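Local atomic coordinates of putative hydrogenase (Pyrococcus furiosus, PDB entry 3LYU), a protein that is a putative hydrogenase, probably binding FAD and a [2Fe-2S] cluster in its full-length form, represented here by its central alpha/beta domain. Residues B[89-99]-B[119-127]; B[18-29]-B[106-116]. All coordinates share one frame; numbering follows the deposited sequence.

Interaction 1: residues B[89-99]-B[119-127]; sequences KNVSQRLKEKV and DQKQVFEVV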
loop_
_atom_site.group_PDB
_atom_site.type_symbol
_atom_site.label_atom_id
_atom_site.label_comp_id
_atom_site.label_asym_id
_atom_site.label_seq_id
_atom_site.Cartn_x
_atom_site.Cartn_y
_atom_site.Cartn_z
ATOM N N LYS B 89 -25.205 -6.860 -18.341
ATOM C CA LYS B 89 -25.089 -5.743 -19.266
ATOM C C LYS B 89 -26.204 -4.735 -18.984
ATOM O O LYS B 89 -26.016 -3.526 -19.131
ATOM C CB LYS B 89 -25.178 -6.266 -20.699
ATOM C CG LYS B 89 -24.861 -5.260 -21.791
ATOM C CD LYS B 89 -23.387 -4.901 -21.844
ATOM C CE LYS B 89 -23.006 -3.918 -20.744
ATOM N NZ LYS B 89 -21.559 -3.546 -20.787
ATOM N N ASN B 90 -27.356 -5.246 -18.556
ATOM C CA ASN B 90 -28.498 -4.403 -18.236
ATOM C C ASN B 90 -28.260 -3.641 -16.947
ATOM O O ASN B 90 -28.649 -2.481 -16.825
ATOM C CB ASN B 90 -29.773 -5.235 -18.094
ATOM C CG ASN B 90 -30.171 -5.934 -19.388
ATOM O OD1 ASN B 90 -30.072 -5.366 -20.477
ATOM N ND2 ASN B 90 -30.646 -7.169 -19.268
ATOM N N VAL B 91 -27.634 -4.302 -15.981
ATOM C CA VAL B 91 -27.334 -3.665 -14.701
ATOM C C VAL B 91 -26.256 -2.611 -14.918
ATOM O O VAL B 91 -26.286 -1.546 -14.307
ATOM C CB VAL B 91 -26.828 -4.674 -13.654
ATOM C CG1 VAL B 91 -26.537 -3.955 -12.361
ATOM C CG2 VAL B 91 -27.870 -5.752 -13.415
ATOM N N SER B 92 -25.298 -2.922 -15.783
ATOM C CA SER B 92 -24.233 -1.983 -16.101
ATOM C C SER B 92 -24.838 -0.724 -16.732
ATOM O O SER B 92 -24.428 0.393 -16.430
ATOM C CB SER B 92 -23.242 -2.617 -17.075
ATOM O OG SER B 92 -22.538 -3.692 -16.488
ATOM N N GLN B 93 -25.815 -0.910 -17.612
ATOM C CA GLN B 93 -26.485 0.203 -18.273
ATOM C C GLN B 93 -27.272 1.063 -17.285
ATOM O O GLN B 93 -27.128 2.278 -17.264
ATOM C CB GLN B 93 -27.446 -0.318 -19.339
ATOM C CG GLN B 93 -26.787 -1.014 -20.516
ATOM C CD GLN B 93 -25.800 -0.116 -21.258
ATOM O OE1 GLN B 93 -24.636 0.017 -20.856
ATOM N NE2 GLN B 93 -26.266 0.512 -22.341
ATOM N N ARG B 94 -28.117 0.420 -16.486
ATOM C CA ARG B 94 -28.935 1.102 -15.487
ATOM C C ARG B 94 -28.048 1.873 -14.517
ATOM O O ARG B 94 -28.449 2.897 -13.965
ATOM C CB ARG B 94 -29.764 0.071 -14.715
ATOM C CG ARG B 94 -30.601 0.644 -13.582
ATOM C CD ARG B 94 -31.829 1.385 -14.107
ATOM N NE ARG B 94 -32.816 0.477 -14.685
ATOM C CZ ARG B 94 -33.643 -0.285 -13.976
ATOM N NH1 ARG B 94 -34.503 -1.087 -14.595
ATOM N NH2 ARG B 94 -33.624 -0.235 -12.650
ATOM N N LEU B 95 -26.835 1.367 -14.320
ATOM C CA LEU B 95 -25.864 1.971 -13.413
ATOM C C LEU B 95 -25.264 3.276 -13.952
ATOM O O LEU B 95 -25.110 4.249 -13.207
ATOM C CB LEU B 95 -24.745 0.969 -13.112
ATOM C CG LEU B 95 -23.697 1.345 -12.062
ATOM C CD1 LEU B 95 -24.335 1.462 -10.685
ATOM C CD2 LEU B 95 -22.619 0.277 -12.051
ATOM N N LYS B 96 -24.920 3.296 -15.236
ATOM C CA LYS B 96 -24.349 4.494 -15.844
ATOM C C LYS B 96 -25.433 5.554 -15.917
ATOM O O LYS B 96 -25.211 6.713 -15.563
ATOM C CB LYS B 96 -23.865 4.204 -17.260
ATOM C CG LYS B 96 -23.141 2.889 -17.392
ATOM C CD LYS B 96 -22.781 2.595 -18.840
ATOM C CE LYS B 96 -21.626 3.457 -19.303
ATOM N NZ LYS B 96 -21.209 3.061 -20.674
ATOM N N GLU B 97 -26.611 5.136 -16.374
ATOM C CA GLU B 97 -27.756 6.027 -16.526
ATOM C C GLU B 97 -28.164 6.746 -15.242
ATOM O O GLU B 97 -28.346 7.961 -15.252
ATOM C CB GLU B 97 -28.960 5.250 -17.085
ATOM C CG GLU B 97 -28.678 4.520 -18.403
ATOM C CD GLU B 97 -29.890 3.791 -18.961
ATOM O OE1 GLU B 97 -30.534 3.030 -18.205
ATOM O OE2 GLU B 97 -30.192 3.970 -20.159
ATOM N N LYS B 98 -28.304 6.006 -14.144
ATOM C CA LYS B 98 -28.710 6.604 -12.871
ATOM C C LYS B 98 -27.667 7.552 -12.292
ATOM O O LYS B 98 -28.011 8.585 -11.716
ATOM C CB LYS B 98 -29.038 5.519 -11.839
ATOM C CG LYS B 98 -30.421 5.678 -11.186
ATOM C CD LYS B 98 -30.695 7.115 -10.742
ATOM C CE LYS B 98 -31.953 7.226 -9.902
ATOM N NZ LYS B 98 -33.144 6.669 -10.593
ATOM N N VAL B 99 -26.393 7.194 -12.439
ATOM C CA VAL B 99 -25.294 8.022 -11.945
ATOM C C VAL B 99 -25.212 9.299 -12.783
ATOM O O VAL B 99 -25.167 10.407 -12.251
ATOM C CB VAL B 99 -23.956 7.253 -12.029
ATOM C CG1 VAL B 99 -22.789 8.166 -11.672
ATOM C CG2 VAL B 99 -24.000 6.058 -11.088
ATOM N N ASP B 119 -17.736 -2.543 -13.535
ATOM C CA ASP B 119 -18.737 -1.510 -13.345
ATOM C C ASP B 119 -18.073 -0.315 -12.699
ATOM O O ASP B 119 -18.518 0.816 -12.885
ATOM C CB ASP B 119 -19.871 -2.005 -12.449
ATOM C CG ASP B 119 -20.705 -3.062 -13.112
ATOM O OD1 ASP B 119 -21.194 -2.806 -14.226
ATOM O OD2 ASP B 119 -20.875 -4.146 -12.528
ATOM N N GLN B 120 -17.014 -0.570 -11.934
ATOM C CA GLN B 120 -16.287 0.509 -11.278
ATOM C C GLN B 120 -15.617 1.351 -12.344
ATOM O O GLN B 120 -15.469 2.555 -12.197
ATOM C CB GLN B 120 -15.245 -0.052 -10.317
ATOM C CG GLN B 120 -15.850 -0.828 -9.185
ATOM C CD GLN B 120 -14.877 -1.041 -8.074
ATOM O OE1 GLN B 120 -13.883 -1.743 -8.231
ATOM N NE2 GLN B 120 -15.146 -0.426 -6.937
ATOM N N LYS B 121 -15.214 0.704 -13.424
ATOM C CA LYS B 121 -14.592 1.398 -14.526
ATOM C C LYS B 121 -15.629 2.261 -15.236
ATOM O O LYS B 121 -15.427 3.463 -15.414
ATOM C CB LYS B 121 -14.013 0.399 -15.519
ATOM C CG LYS B 121 -12.813 -0.366 -15.021
ATOM C CD LYS B 121 -12.251 -1.189 -16.163
ATOM C CE LYS B 121 -10.942 -1.840 -15.788
ATOM N NZ LYS B 121 -10.388 -2.600 -16.948
ATOM N N GLN B 122 -16.739 1.643 -15.638
ATOM C CA GLN B 122 -17.806 2.356 -16.347
ATOM C C GLN B 122 -18.386 3.518 -15.541
ATOM O O GLN B 122 -18.789 4.542 -16.097
ATOM C CB GLN B 122 -18.927 1.384 -16.736
ATOM C CG GLN B 122 -18.524 0.363 -17.803
ATOM C CD GLN B 122 -19.719 -0.389 -18.384
ATOM O OE1 GLN B 122 -20.636 0.221 -18.951
ATOM N NE2 GLN B 122 -19.713 -1.723 -18.246
ATOM N N VAL B 123 -18.432 3.346 -14.229
ATOM C CA VAL B 123 -18.948 4.374 -13.342
ATOM C C VAL B 123 -17.899 5.459 -13.152
ATOM O O VAL B 123 -18.238 6.615 -12.921
ATOM C CB VAL B 123 -19.332 3.784 -11.960
ATOM C CG1 VAL B 123 -19.575 4.898 -10.944
ATOM C CG2 VAL B 123 -20.581 2.913 -12.107
ATOM N N PHE B 124 -16.627 5.088 -13.254
ATOM C CA PHE B 124 -15.544 6.050 -13.100
ATOM C C PHE B 124 -15.520 7.011 -14.290
ATOM O O PHE B 124 -15.183 8.190 -14.154
ATOM C CB PHE B 124 -14.212 5.311 -12.965
ATOM C CG PHE B 124 -13.006 6.194 -13.130
ATOM C CD1 PHE B 124 -12.422 6.379 -14.385
ATOM C CD2 PHE B 124 -12.467 6.858 -12.041
ATOM C CE1 PHE B 124 -11.318 7.216 -14.549
ATOM C CE2 PHE B 124 -11.362 7.698 -12.196
ATOM C CZ PHE B 124 -10.788 7.876 -13.455
ATOM N N GLU B 125 -15.894 6.499 -15.455
ATOM C CA GLU B 125 -15.925 7.305 -16.668
ATOM C C GLU B 125 -16.965 8.425 -16.533
ATOM O O GLU B 125 -16.744 9.560 -16.960
ATOM C CB GLU B 125 -16.275 6.432 -17.877
ATOM C CG GLU B 125 -15.466 5.137 -17.992
ATOM C CD GLU B 125 -13.955 5.350 -17.911
ATOM O OE1 GLU B 125 -13.443 6.287 -18.570
ATOM O OE2 GLU B 125 -13.279 4.567 -17.195
ATOM N N VAL B 126 -18.105 8.084 -15.940
ATOM C CA VAL B 126 -19.186 9.033 -15.739
ATOM C C VAL B 126 -18.790 10.086 -14.711
ATOM O O VAL B 126 -19.170 11.256 -14.821
ATOM C CB VAL B 126 -20.475 8.309 -15.256
ATOM C CG1 VAL B 126 -21.563 9.322 -14.933
ATOM C CG2 VAL B 126 -20.956 7.356 -16.317
ATOM N N VAL B 127 -18.015 9.669 -13.718
ATOM C CA VAL B 127 -17.594 10.568 -12.656
ATOM C C VAL B 127 -16.494 11.526 -13.075
ATOM O O VAL B 127 -16.561 12.713 -12.761
ATOM C CB VAL B 127 -17.138 9.777 -11.417
ATOM C CG1 VAL B 127 -16.719 10.714 -10.326
ATOM C CG2 VAL B 127 -18.268 8.916 -10.927
HETATM O O HOH W 1 -22.205 0.960 -21.591
#
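Ser92 and Asp119, Leu95 and Val123, and Val99 and Val126 pair in turn between helices 84-104 and 117-130, neighbours on one face of the parallel sheet in a doubly wound, Rossmann-like alpha/beta domain. The short axes run nearly parallel, 9.5 Å apart and crossing at -22°, so matching side chains meet at each turn. At the N-terminal end, Ser92 OG lies 2.8 Å from Asp119 OD1. Met88 O is a second acceptor within reach of the same hydroxyl. One turn further along the helix, Leu95 lies at about a right angle to Val123, its CD2 branch driven to 3.3 Å from Val123 CG2, tighter than usual van der Waals contact. The same Leu95 methyl also touches CB of Asp119, and Met113 of strand 110-114 packs against Asp119 and Val123. Further from the sheet, Gln122 reaches across the groove as an extended chain, and its CG, anti to the carbonyl carbon (chi1 -68°), starts it toward the other helix. Its amide oxygen OE1 sits 3.2 Å from Lys96 CD, and Lys96, bent at chi3 (74°), folds back to give OE1 a weak NZ hydrogen bond of 3.4 Å. One water joins the group, accepting from Lys96 NZ and donating to Gln122 OE1 and Gln93 OE1, so OE1 has two donors, both at long range. On the other side of the amide, NE2 of Gln122 lies 3.8 Å from Ser92 CB. The C-terminal turn ends in apolar contact, with Val99 CG1 3.7 Å from Val126 CG1.

Interaction 2: residues B[18-29]-B[106-116]; sequences FGKILAIGAYTG and EDWDLVFMVGP
Strands 20-26 and 110-114 run parallel with axes 4.7 Å apart, and five hydrogen bonds alternate along them from Leu22 N to Leu110 O through to Ala26 N to Val114 O, the straightest being Ile24 N to Phe112 O (175° at the hydrogen). At the strand entrance a side chain extends the ladder. Asp109 OD2 accepts Lys20 N at 2.8 Å through its anti lone pair, while Lys20 O takes Asp109 N and, weakly, Leu110 N. The Lys20 side chain, all-extended with CG anti to the backbone N, lies over one face of the Trp108 indole. CE stands 3.7 Å above the ring plane, and NZ is 4.6 Å from the six-membered ring centroid, a cation-pi contact. NZ goes on to form a 2.7 Å salt bridge with Glu106 OE1, which Arg70 also holds. Leu22 CB presses the opposite face of the indole, so the ring is sandwiched, and Trp108 NE1 is bonded to Leu102 O, which helps fix its rotation. Beyond it on this side of the sheet, Ile24 CB meets CG of selenomethionine Met113 at 3.6 Å, and the Ile24 side chain also packs on Leu95 and Val99 of helix 84-104. Leu110 CD2 lies over one face of the Phe18 ring in a CH-pi contact. At the far ends Pro116 CD abuts the Tyr27 ring edge, beside the type II' turn from Ala26 to Gly29. Pairing of the first and fourth strands in a parallel sheet of order 3-2-1-4-5 is typical of ferredoxin reductase-like nucleotide-binding domains, whose loops at the C-terminal strand ends probably line the site.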
loop_
_atom_site.group_PDB
_atom_site.type_symbol
_atom_site.label_atom_id
_atom_site.label_comp_id
_atom_site.label_asym_id
_atom_site.label_seq_id
_atom_site.Cartn_x
_atom_site.Cartn_y
_atom_site.Cartn_z
ATOM N N PHE B 18 -16.969 15.069 4.002
ATOM C CA PHE B 18 -16.689 15.426 2.617
ATOM C C PHE B 18 -17.859 16.263 2.115
ATOM O O PHE B 18 -17.749 16.980 1.118
ATOM C CB PHE B 18 -16.529 14.170 1.749
ATOM C CG PHE B 18 -15.420 13.250 2.200
ATOM C CD1 PHE B 18 -15.628 12.346 3.240
ATOM C CD2 PHE B 18 -14.171 13.282 1.580
ATOM C CE1 PHE B 18 -14.610 11.481 3.659
ATOM C CE2 PHE B 18 -13.145 12.424 1.991
ATOM C CZ PHE B 18 -13.366 11.518 3.036
ATOM N N GLY B 19 -18.972 16.174 2.834
ATOM C CA GLY B 19 -20.150 16.917 2.466
ATOM C C GLY B 19 -21.225 15.977 1.986
ATOM O O GLY B 19 -21.729 15.181 2.769
ATOM N N LYS B 20 -21.570 16.073 0.703
ATOM C CA LYS B 20 -22.601 15.232 0.114
ATOM C C LYS B 20 -21.942 14.054 -0.586
ATOM O O LYS B 20 -21.176 14.233 -1.527
ATOM C CB LYS B 20 -23.441 16.038 -0.873
ATOM C CG LYS B 20 -24.691 15.305 -1.323
ATOM C CD LYS B 20 -25.609 16.197 -2.132
ATOM C CE LYS B 20 -26.886 15.472 -2.513
ATOM N NZ LYS B 20 -27.797 16.358 -3.291
ATOM N N ILE B 21 -22.253 12.847 -0.116
ATOM C CA ILE B 21 -21.647 11.638 -0.654
ATOM C C ILE B 21 -22.618 10.688 -1.353
ATOM O O ILE B 21 -23.721 10.439 -0.881
ATOM C CB ILE B 21 -20.907 10.837 0.472
ATOM C CG1 ILE B 21 -19.927 11.755 1.218
ATOM C CG2 ILE B 21 -20.160 9.638 -0.137
ATOM C CD1 ILE B 21 -19.344 11.156 2.474
ATOM N N LEU B 22 -22.189 10.164 -2.491
ATOM C CA LEU B 22 -22.985 9.216 -3.233
ATOM C C LEU B 22 -22.290 7.873 -3.042
ATOM O O LEU B 22 -21.266 7.596 -3.677
ATOM C CB LEU B 22 -23.016 9.583 -4.720
ATOM C CG LEU B 22 -23.647 8.495 -5.595
ATOM C CD1 LEU B 22 -25.049 8.159 -5.083
ATOM C CD2 LEU B 22 -23.705 8.951 -7.026
ATOM N N ALA B 23 -22.826 7.054 -2.147
ATOM C CA ALA B 23 -22.254 5.744 -1.889
ATOM C C ALA B 23 -23.010 4.707 -2.733
ATOM O O ALA B 23 -24.196 4.471 -2.517
ATOM C CB ALA B 23 -22.359 5.422 -0.409
ATOM N N ILE B 24 -22.310 4.101 -3.693
ATOM C CA ILE B 24 -22.891 3.109 -4.599
ATOM C C ILE B 24 -22.510 1.659 -4.275
ATOM O O ILE B 24 -21.366 1.363 -3.924
ATOM C CB ILE B 24 -22.469 3.396 -6.043
ATOM C CG1 ILE B 24 -22.794 4.838 -6.389
ATOM C CG2 ILE B 24 -23.193 2.473 -6.989
ATOM C CD1 ILE B 24 -22.277 5.251 -7.718
ATOM N N GLY B 25 -23.480 0.762 -4.396
ATOM C CA GLY B 25 -23.228 -0.639 -4.131
ATOM C C GLY B 25 -23.884 -1.455 -5.214
ATOM O O GLY B 25 -25.100 -1.433 -5.352
ATOM N N ALA B 26 -23.083 -2.158 -6.004
ATOM C CA ALA B 26 -23.624 -2.987 -7.073
ATOM C C ALA B 26 -23.769 -4.427 -6.590
ATOM O O ALA B 26 -22.885 -4.969 -5.931
ATOM C CB ALA B 26 -22.717 -2.928 -8.282
ATOM N N TYR B 27 -24.895 -5.044 -6.918
ATOM C CA TYR B 27 -25.148 -6.422 -6.519
ATOM C C TYR B 27 -24.994 -6.552 -5.001
ATOM O O TYR B 27 -25.541 -5.743 -4.262
ATOM C CB TYR B 27 -24.193 -7.387 -7.260
ATOM C CG TYR B 27 -24.267 -7.335 -8.787
ATOM C CD1 TYR B 27 -23.307 -6.649 -9.533
ATOM C CD2 TYR B 27 -25.316 -7.953 -9.478
ATOM C CE1 TYR B 27 -23.390 -6.576 -10.925
ATOM C CE2 TYR B 27 -25.407 -7.885 -10.874
ATOM C CZ TYR B 27 -24.444 -7.195 -11.592
ATOM O OH TYR B 27 -24.536 -7.120 -12.972
ATOM N N THR B 28 -24.248 -7.552 -4.536
ATOM C CA THR B 28 -24.068 -7.752 -3.097
ATOM C C THR B 28 -23.083 -6.747 -2.514
ATOM O O THR B 28 -22.837 -6.727 -1.302
ATOM C CB THR B 28 -23.569 -9.189 -2.763
ATOM O OG1 THR B 28 -22.207 -9.340 -3.184
ATOM C CG2 THR B 28 -24.422 -10.227 -3.470
ATOM N N GLY B 29 -22.526 -5.910 -3.382
ATOM C CA GLY B 29 -21.579 -4.915 -2.926
ATOM C C GLY B 29 -22.218 -3.983 -1.917
ATOM O O GLY B 29 -21.508 -3.350 -1.138
ATOM N N GLU B 106 -28.261 16.904 -9.217
ATOM C CA GLU B 106 -27.629 17.578 -8.087
ATOM C C GLU B 106 -26.095 17.566 -8.151
ATOM O O GLU B 106 -25.503 17.004 -9.079
ATOM C CB GLU B 106 -28.115 16.928 -6.793
ATOM C CG GLU B 106 -28.253 15.417 -6.914
ATOM C CD GLU B 106 -29.467 14.877 -6.183
ATOM O OE1 GLU B 106 -29.529 15.015 -4.943
ATOM O OE2 GLU B 106 -30.361 14.316 -6.848
ATOM N N ASP B 107 -25.459 18.206 -7.170
ATOM C CA ASP B 107 -24.001 18.265 -7.118
ATOM C C ASP B 107 -23.492 17.470 -5.931
ATOM O O ASP B 107 -24.101 17.471 -4.864
ATOM C CB ASP B 107 -23.528 19.714 -7.026
ATOM C CG ASP B 107 -24.024 20.550 -8.180
ATOM O OD1 ASP B 107 -23.778 20.161 -9.341
ATOM O OD2 ASP B 107 -24.664 21.592 -7.931
ATOM N N TRP B 108 -22.366 16.793 -6.122
ATOM C CA TRP B 108 -21.802 15.961 -5.073
ATOM C C TRP B 108 -20.377 16.342 -4.745
ATOM O O TRP B 108 -19.682 16.942 -5.560
ATOM C CB TRP B 108 -21.849 14.493 -5.503
ATOM C CG TRP B 108 -23.199 14.071 -5.971
ATOM C CD1 TRP B 108 -23.780 14.355 -7.174
ATOM C CD2 TRP B 108 -24.177 13.364 -5.211
ATOM N NE1 TRP B 108 -25.061 13.872 -7.208
ATOM C CE2 TRP B 108 -25.332 13.260 -6.014
ATOM C CE3 TRP B 108 -24.190 12.806 -3.923
ATOM C CZ2 TRP B 108 -26.491 12.626 -5.573
ATOM C CZ3 TRP B 108 -25.341 12.176 -3.484
ATOM C CH2 TRP B 108 -26.479 12.093 -4.309
ATOM N N ASP B 109 -19.949 15.971 -3.542
ATOM C CA ASP B 109 -18.600 16.253 -3.082
ATOM C C ASP B 109 -17.714 15.028 -3.249
ATOM O O ASP B 109 -16.500 15.146 -3.404
ATOM C CB ASP B 109 -18.630 16.671 -1.614
ATOM C CG ASP B 109 -19.251 18.037 -1.415
ATOM O OD1 ASP B 109 -18.630 19.041 -1.840
ATOM O OD2 ASP B 109 -20.361 18.107 -0.844
ATOM N N LEU B 110 -18.331 13.853 -3.221
ATOM C CA LEU B 110 -17.589 12.611 -3.360
ATOM C C LEU B 110 -18.466 11.454 -3.825
ATOM O O LEU B 110 -19.675 11.437 -3.597
ATOM C CB LEU B 110 -16.939 12.227 -2.024
ATOM C CG LEU B 110 -16.334 10.816 -1.978
ATOM C CD1 LEU B 110 -15.071 10.773 -2.818
ATOM C CD2 LEU B 110 -16.031 10.415 -0.555
ATOM N N VAL B 111 -17.837 10.496 -4.494
ATOM C CA VAL B 111 -18.523 9.297 -4.939
ATOM C C VAL B 111 -17.661 8.106 -4.525
ATOM O O VAL B 111 -16.446 8.109 -4.709
ATOM C CB VAL B 111 -18.758 9.277 -6.472
ATOM C CG1 VAL B 111 -17.461 9.486 -7.200
ATOM C CG2 VAL B 111 -19.391 7.954 -6.886
ATOM N N PHE B 112 -18.300 7.114 -3.919
ATOM C CA PHE B 112 -17.613 5.916 -3.478
ATOM C C PHE B 112 -18.395 4.713 -3.959
ATOM O O PHE B 112 -19.611 4.670 -3.840
ATOM C CB PHE B 112 -17.499 5.909 -1.961
ATOM C CG PHE B 112 -17.131 4.572 -1.384
ATOM C CD1 PHE B 112 -18.107 3.757 -0.804
ATOM C CD2 PHE B 112 -15.809 4.137 -1.383
ATOM C CE1 PHE B 112 -17.773 2.534 -0.226
ATOM C CE2 PHE B 112 -15.460 2.911 -0.806
ATOM C CZ PHE B 112 -16.445 2.112 -0.226
HETATM N N MSE B 113 -17.698 3.731 -4.511
HETATM C CA MSE B 113 -18.375 2.556 -5.002
HETATM C C MSE B 113 -17.692 1.234 -4.710
HETATM O O MSE B 113 -16.463 1.138 -4.632
HETATM C CB MSE B 113 -18.578 2.655 -6.504
HETATM C CG MSE B 113 -19.473 1.559 -7.004
HETATM SE SE MSE B 113 -19.486 1.367 -8.880
HETATM C CE MSE B 113 -19.512 -0.559 -8.998
ATOM N N VAL B 114 -18.522 0.210 -4.563
ATOM C CA VAL B 114 -18.063 -1.151 -4.338
ATOM C C VAL B 114 -18.917 -2.091 -5.210
ATOM O O VAL B 114 -20.127 -2.161 -5.072
ATOM C CB VAL B 114 -18.133 -1.535 -2.819
ATOM C CG1 VAL B 114 -19.406 -1.001 -2.203
ATOM C CG2 VAL B 114 -18.058 -3.052 -2.646
ATOM N N GLY B 115 -18.265 -2.778 -6.136
ATOM C CA GLY B 115 -18.942 -3.705 -7.021
ATOM C C GLY B 115 -17.926 -4.283 -7.993
ATOM O O GLY B 115 -16.734 -3.990 -7.863
ATOM N N PRO B 116 -18.343 -5.103 -8.976
ATOM C CA PRO B 116 -17.351 -5.653 -9.909
ATOM C C PRO B 116 -16.500 -4.558 -10.520
ATOM O O PRO B 116 -16.975 -3.435 -10.731
ATOM C CB PRO B 116 -18.197 -6.413 -10.942
ATOM C CG PRO B 116 -19.590 -5.867 -10.766
ATOM C CD PRO B 116 -19.694 -5.598 -9.286
#

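Overall arrangement
The two interactions, with centres about 12 Å apart, build successive layers of one alpha/beta domain. Interaction 2 joins the first and fourth strands in the middle of a parallel sheet of order 70-76, 46-54, 20-26, 110-114, 134-136; interaction 1 pairs the helices just before and just after strand 110-114, both on one face, while helix 29-42 covers the other. Along the chain their segments alternate: 18-29, 89-99, 106-116, 119-127. They touch directly, with Val91 against Tyr27, Val127 against Val111 and Gln120 against Gly115. Both also pack on the second subunit, interaction 1 through helix 117-130 and interaction 2 through the loops after its strands.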